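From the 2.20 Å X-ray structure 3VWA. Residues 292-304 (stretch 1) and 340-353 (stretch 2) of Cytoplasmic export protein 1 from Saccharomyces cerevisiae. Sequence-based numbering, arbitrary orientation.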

# COMPACT_ATOMS: atom_id res chain seq x y z
N LEU A 292 5.30 -11.50 2.56
CA LEU A 292 5.64 -11.22 3.97
C LEU A 292 4.52 -11.56 4.89
O LEU A 292 4.71 -12.18 5.92
CB LEU A 292 5.87 -9.73 4.20
CG LEU A 292 7.21 -9.32 4.80
CD1 LEU A 292 7.34 -7.83 5.16
CD2 LEU A 292 7.75 -10.28 5.88
N CYS A 293 3.34 -11.08 4.56
CA CYS A 293 2.17 -11.35 5.39
C CYS A 293 2.04 -12.85 5.63
O CYS A 293 1.90 -13.27 6.78
CB CYS A 293 0.91 -10.78 4.77
SG CYS A 293 0.82 -8.96 4.85
N GLU A 294 2.16 -13.66 4.59
CA GLU A 294 2.13 -15.12 4.77
C GLU A 294 3.20 -15.61 5.74
O GLU A 294 2.95 -16.49 6.58
CB GLU A 294 2.30 -15.84 3.40
CG GLU A 294 1.00 -15.99 2.64
CD GLU A 294 -0.04 -16.66 3.51
OE1 GLU A 294 0.26 -17.74 4.09
OE2 GLU A 294 -1.14 -16.06 3.64
N ILE A 295 4.42 -15.06 5.62
CA ILE A 295 5.50 -15.51 6.51
C ILE A 295 5.27 -15.07 7.92
O ILE A 295 5.54 -15.82 8.84
CB ILE A 295 6.89 -15.13 5.99
CG1 ILE A 295 7.22 -16.06 4.82
CG2 ILE A 295 7.96 -15.31 7.11
CD1 ILE A 295 7.83 -15.34 3.63
N ILE A 296 4.68 -13.88 8.08
CA ILE A 296 4.31 -13.37 9.40
C ILE A 296 3.27 -14.24 10.13
O ILE A 296 3.40 -14.51 11.35
CB ILE A 296 3.79 -11.90 9.38
CG1 ILE A 296 4.95 -10.91 9.11
CG2 ILE A 296 3.17 -11.57 10.72
CD1 ILE A 296 4.51 -9.52 8.70
N LYS A 297 2.23 -14.66 9.41
CA LYS A 297 1.20 -15.54 10.01
C LYS A 297 1.84 -16.83 10.51
O LYS A 297 1.57 -17.26 11.63
CB LYS A 297 0.09 -15.87 9.01
CG LYS A 297 -0.74 -14.66 8.60
CD LYS A 297 -1.62 -14.95 7.39
CE LYS A 297 -2.37 -13.69 6.96
NZ LYS A 297 -2.54 -13.60 5.47
N LEU A 298 2.72 -17.42 9.71
CA LEU A 298 3.41 -18.63 10.15
C LEU A 298 4.15 -18.40 11.45
O LEU A 298 4.01 -19.17 12.40
CB LEU A 298 4.35 -19.22 9.09
CG LEU A 298 3.86 -20.31 8.10
CD1 LEU A 298 2.85 -21.27 8.76
CD2 LEU A 298 3.33 -19.75 6.77
N LEU A 299 4.92 -17.32 11.52
CA LEU A 299 5.69 -17.02 12.72
C LEU A 299 4.80 -16.80 13.96
O LEU A 299 5.21 -17.06 15.08
CB LEU A 299 6.51 -15.77 12.49
CG LEU A 299 7.55 -15.84 11.40
CD1 LEU A 299 8.13 -14.45 11.31
CD2 LEU A 299 8.59 -16.88 11.76
N MSE A 300 3.60 -16.26 13.73
CA MSE A 300 2.68 -15.91 14.80
C MSE A 300 2.04 -17.17 15.34
O MSE A 300 1.78 -17.27 16.53
CB MSE A 300 1.64 -14.94 14.26
CG MSE A 300 2.20 -13.53 14.39
SE MSE A 300 0.73 -12.24 14.05
CE MSE A 300 2.05 -10.83 13.69
N THR A 301 1.78 -18.14 14.47
CA THR A 301 1.42 -19.47 14.95
C THR A 301 2.58 -20.14 15.76
O THR A 301 2.34 -20.73 16.82
CB THR A 301 0.91 -20.32 13.79
OG1 THR A 301 -0.27 -19.71 13.28
CG2 THR A 301 0.60 -21.77 14.22
N GLN A 302 3.81 -20.02 15.28
CA GLN A 302 5.00 -20.48 16.00
C GLN A 302 5.12 -19.87 17.38
O GLN A 302 5.67 -20.50 18.29
CB GLN A 302 6.27 -20.05 15.27
CG GLN A 302 6.82 -20.91 14.14
CD GLN A 302 8.09 -20.28 13.58
OE1 GLN A 302 8.38 -19.11 13.83
NE2 GLN A 302 8.86 -21.06 12.82
N SER A 303 4.66 -18.63 17.51
CA SER A 303 4.77 -17.83 18.74
C SER A 303 4.03 -18.51 19.90
O SER A 303 4.51 -18.51 21.03
CB SER A 303 4.18 -16.44 18.49
OG SER A 303 5.06 -15.39 18.88
N ILE A 304 2.88 -19.10 19.59
CA ILE A 304 2.07 -19.84 20.58
C ILE A 304 2.58 -21.28 20.82
O ILE A 304 2.01 -22.00 21.64
CB ILE A 304 0.56 -19.83 20.20
CG1 ILE A 304 0.07 -18.40 19.92
CG2 ILE A 304 -0.30 -20.47 21.28
CD1 ILE A 304 -1.26 -18.33 19.19
N VAL A 340 -5.85 -9.51 1.06
CA VAL A 340 -6.94 -10.31 1.62
C VAL A 340 -6.47 -10.92 2.92
O VAL A 340 -5.44 -11.55 2.98
CB VAL A 340 -7.49 -11.35 0.58
CG1 VAL A 340 -8.29 -12.46 1.24
CG2 VAL A 340 -8.37 -10.64 -0.42
N GLY A 341 -7.22 -10.68 3.99
CA GLY A 341 -6.89 -11.25 5.28
C GLY A 341 -5.99 -10.39 6.15
O GLY A 341 -5.66 -10.77 7.27
N PHE A 342 -5.56 -9.23 5.63
CA PHE A 342 -4.86 -8.25 6.42
C PHE A 342 -5.62 -8.07 7.74
O PHE A 342 -5.06 -8.15 8.85
CB PHE A 342 -4.85 -6.95 5.62
CG PHE A 342 -4.11 -5.84 6.29
CD1 PHE A 342 -2.74 -5.95 6.53
CD2 PHE A 342 -4.78 -4.70 6.69
CE1 PHE A 342 -2.07 -4.94 7.17
CE2 PHE A 342 -4.09 -3.67 7.32
CZ PHE A 342 -2.73 -3.79 7.55
N ASN A 343 -6.93 -7.87 7.63
CA ASN A 343 -7.76 -7.79 8.80
C ASN A 343 -7.47 -8.93 9.80
O ASN A 343 -7.28 -8.65 10.98
CB ASN A 343 -9.26 -7.69 8.40
CG ASN A 343 -9.85 -9.02 7.86
OD1 ASN A 343 -9.12 -9.97 7.48
ND2 ASN A 343 -11.19 -9.10 7.83
N ASP A 344 -7.37 -10.19 9.32
CA ASP A 344 -7.08 -11.33 10.21
C ASP A 344 -5.68 -11.29 10.77
O ASP A 344 -5.46 -11.68 11.91
CB ASP A 344 -7.34 -12.68 9.52
CG ASP A 344 -8.80 -12.87 9.15
OD1 ASP A 344 -9.68 -12.19 9.73
OD2 ASP A 344 -9.09 -13.70 8.27
N LEU A 345 -4.75 -10.75 9.98
CA LEU A 345 -3.36 -10.61 10.38
C LEU A 345 -3.25 -9.68 11.58
O LEU A 345 -2.58 -9.99 12.56
CB LEU A 345 -2.53 -10.06 9.21
CG LEU A 345 -0.99 -10.20 9.35
CD1 LEU A 345 -0.37 -10.43 7.98
CD2 LEU A 345 -0.33 -9.00 9.99
N ILE A 346 -3.96 -8.57 11.50
CA ILE A 346 -3.87 -7.52 12.49
C ILE A 346 -4.54 -8.02 13.77
O ILE A 346 -4.00 -7.85 14.83
CB ILE A 346 -4.50 -6.21 11.98
CG1 ILE A 346 -3.61 -5.61 10.89
CG2 ILE A 346 -4.80 -5.24 13.12
CD1 ILE A 346 -2.27 -5.10 11.36
N THR A 347 -5.66 -8.70 13.62
CA THR A 347 -6.32 -9.41 14.77
C THR A 347 -5.42 -10.37 15.55
O THR A 347 -5.35 -10.32 16.78
CB THR A 347 -7.55 -10.18 14.28
OG1 THR A 347 -8.48 -9.23 13.79
CG2 THR A 347 -8.23 -10.96 15.44
N GLN A 348 -4.74 -11.23 14.81
CA GLN A 348 -3.83 -12.22 15.35
C GLN A 348 -2.69 -11.54 16.07
O GLN A 348 -2.25 -11.92 17.18
CB GLN A 348 -3.29 -13.00 14.13
CG GLN A 348 -3.43 -14.51 14.17
CD GLN A 348 -2.33 -15.21 13.36
OE1 GLN A 348 -1.86 -14.72 12.33
NE2 GLN A 348 -1.89 -16.37 13.85
N SER A 349 -2.21 -10.46 15.46
CA SER A 349 -1.13 -9.75 16.09
C SER A 349 -1.53 -9.03 17.38
O SER A 349 -0.72 -8.95 18.28
CB SER A 349 -0.39 -8.88 15.07
OG SER A 349 -1.15 -7.73 14.73
N PHE A 350 -2.79 -8.62 17.51
CA PHE A 350 -3.34 -8.07 18.78
C PHE A 350 -3.49 -9.10 19.89
O PHE A 350 -3.32 -8.79 21.08
CB PHE A 350 -4.66 -7.29 18.54
CG PHE A 350 -4.44 -5.79 18.28
CD1 PHE A 350 -4.33 -4.90 19.36
CD2 PHE A 350 -4.26 -5.29 16.99
CE1 PHE A 350 -4.08 -3.54 19.17
CE2 PHE A 350 -4.03 -3.92 16.79
CZ PHE A 350 -3.95 -3.03 17.88
N LYS A 351 -3.77 -10.35 19.51
CA LYS A 351 -3.83 -11.46 20.44
C LYS A 351 -2.43 -11.90 20.87
O LYS A 351 -2.29 -12.61 21.85
CB LYS A 351 -4.50 -12.69 19.82
CG LYS A 351 -5.96 -12.58 19.40
CD LYS A 351 -6.40 -13.97 18.93
CE LYS A 351 -7.91 -14.12 18.89
NZ LYS A 351 -8.52 -13.56 17.65
N LEU A 352 -1.38 -11.53 20.14
CA LEU A 352 -0.01 -11.92 20.56
C LEU A 352 0.41 -11.31 21.90
O LEU A 352 0.23 -10.13 22.12
CB LEU A 352 1.03 -11.52 19.53
CG LEU A 352 1.05 -12.38 18.30
CD1 LEU A 352 1.92 -11.65 17.31
CD2 LEU A 352 1.62 -13.76 18.64
N PRO A 353 0.96 -12.13 22.81
CA PRO A 353 1.21 -11.41 24.07
C PRO A 353 2.51 -10.60 24.06
O PRO A 353 2.87 -10.03 25.09
CB PRO A 353 1.19 -12.54 25.14
CG PRO A 353 0.53 -13.71 24.46
CD PRO A 353 0.91 -13.59 23.00
O HOH W 1 -2.42 -11.02 4.60

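How are the two backbones arranged? Stretch 1 is helical over most of its length, continuing a helix that begins earlier in the chain, and stretch 2 contributes a second helix that starts at F342, with G341 at its N-cap position. The two run in roughly the same direction, their axes inclined at 28° and 10.6 Å apart at closest approach. Within each helix the backbone amides are largely paired with carbonyls four residues back, as in L345 N to G341 O at 2.9 Å, so the main chains have little left to offer one another. No direct hydrogen bond crosses the contact, and side chains do the joining. The backbones come near at two successive levels, with K297 CA 6.7 Å from L345 CA and M300 CA 7.4 Å from S349 CA.

Which apolar side chains fill the space between them? L345 and M300 hold the largest shares. The CA-to-CB bond of L345 points sideways, but its end comes nearer to stretch 1: CD1 lies 3.5 Å from C293 CB, and CD2 reaches to 4.4 Å from I296 CG2. One turn further along, M300, a selenomethionine, points toward stretch 2. Its CG packs 3.5 Å from L352 CD1, while its terminal CE comes to 3.4 Å from S349 CB. S349 OG donates to I346 O at 2.9 Å within its own helix, and S349 CB is the atom nearest the M300 methyl. L352, just past the helix, adds a contact: its CD2 is 3.7 Å from S303 CB, although S303 is poorly ordered.

What do the polar side chains add? Close packing without hydrogen bonds between the stretches: K297 offers carbon atoms, while the amide end of Q348 meets K297, M300 and T301. K297 lays its aliphatic chain against stretch 2, with CE 4.0 Å from L345 CD1 and CG 3.9 Å from Q348 OE1. Its charge is balanced within its own helix by a salt bridge from K297 NZ to E294 OE2 at 3.4 Å, long enough that the hydrogen bond is weak. Q348 points toward stretch 1, its NE2 lying 3.8 Å from both M300 CB and T301 OG1, too far from the hydroxyl for a hydrogen bond. T301 OG1 instead donates a weak bond to K297 O, one turn back, at 3.5 Å.

Does anything polar link the stretches indirectly? One water does, near the start of the second helix. K297 NZ donates to water 1 over 2.7 Å, and the same water gives a weak hydrogen bond to V340 O at 3.5 Å. Directly, K297 NZ and V340 O are 4.3 Å apart, so the water fills a gap the lysine does not close. The neighbouring G341 has phi/psi of 91/-2, where a CB would jam against the carbonyl O of V340; this alone calls for glycine. The bridge is a modest supplement to a contact that buries 549 Å² in total and rests chiefly on side-chain packing.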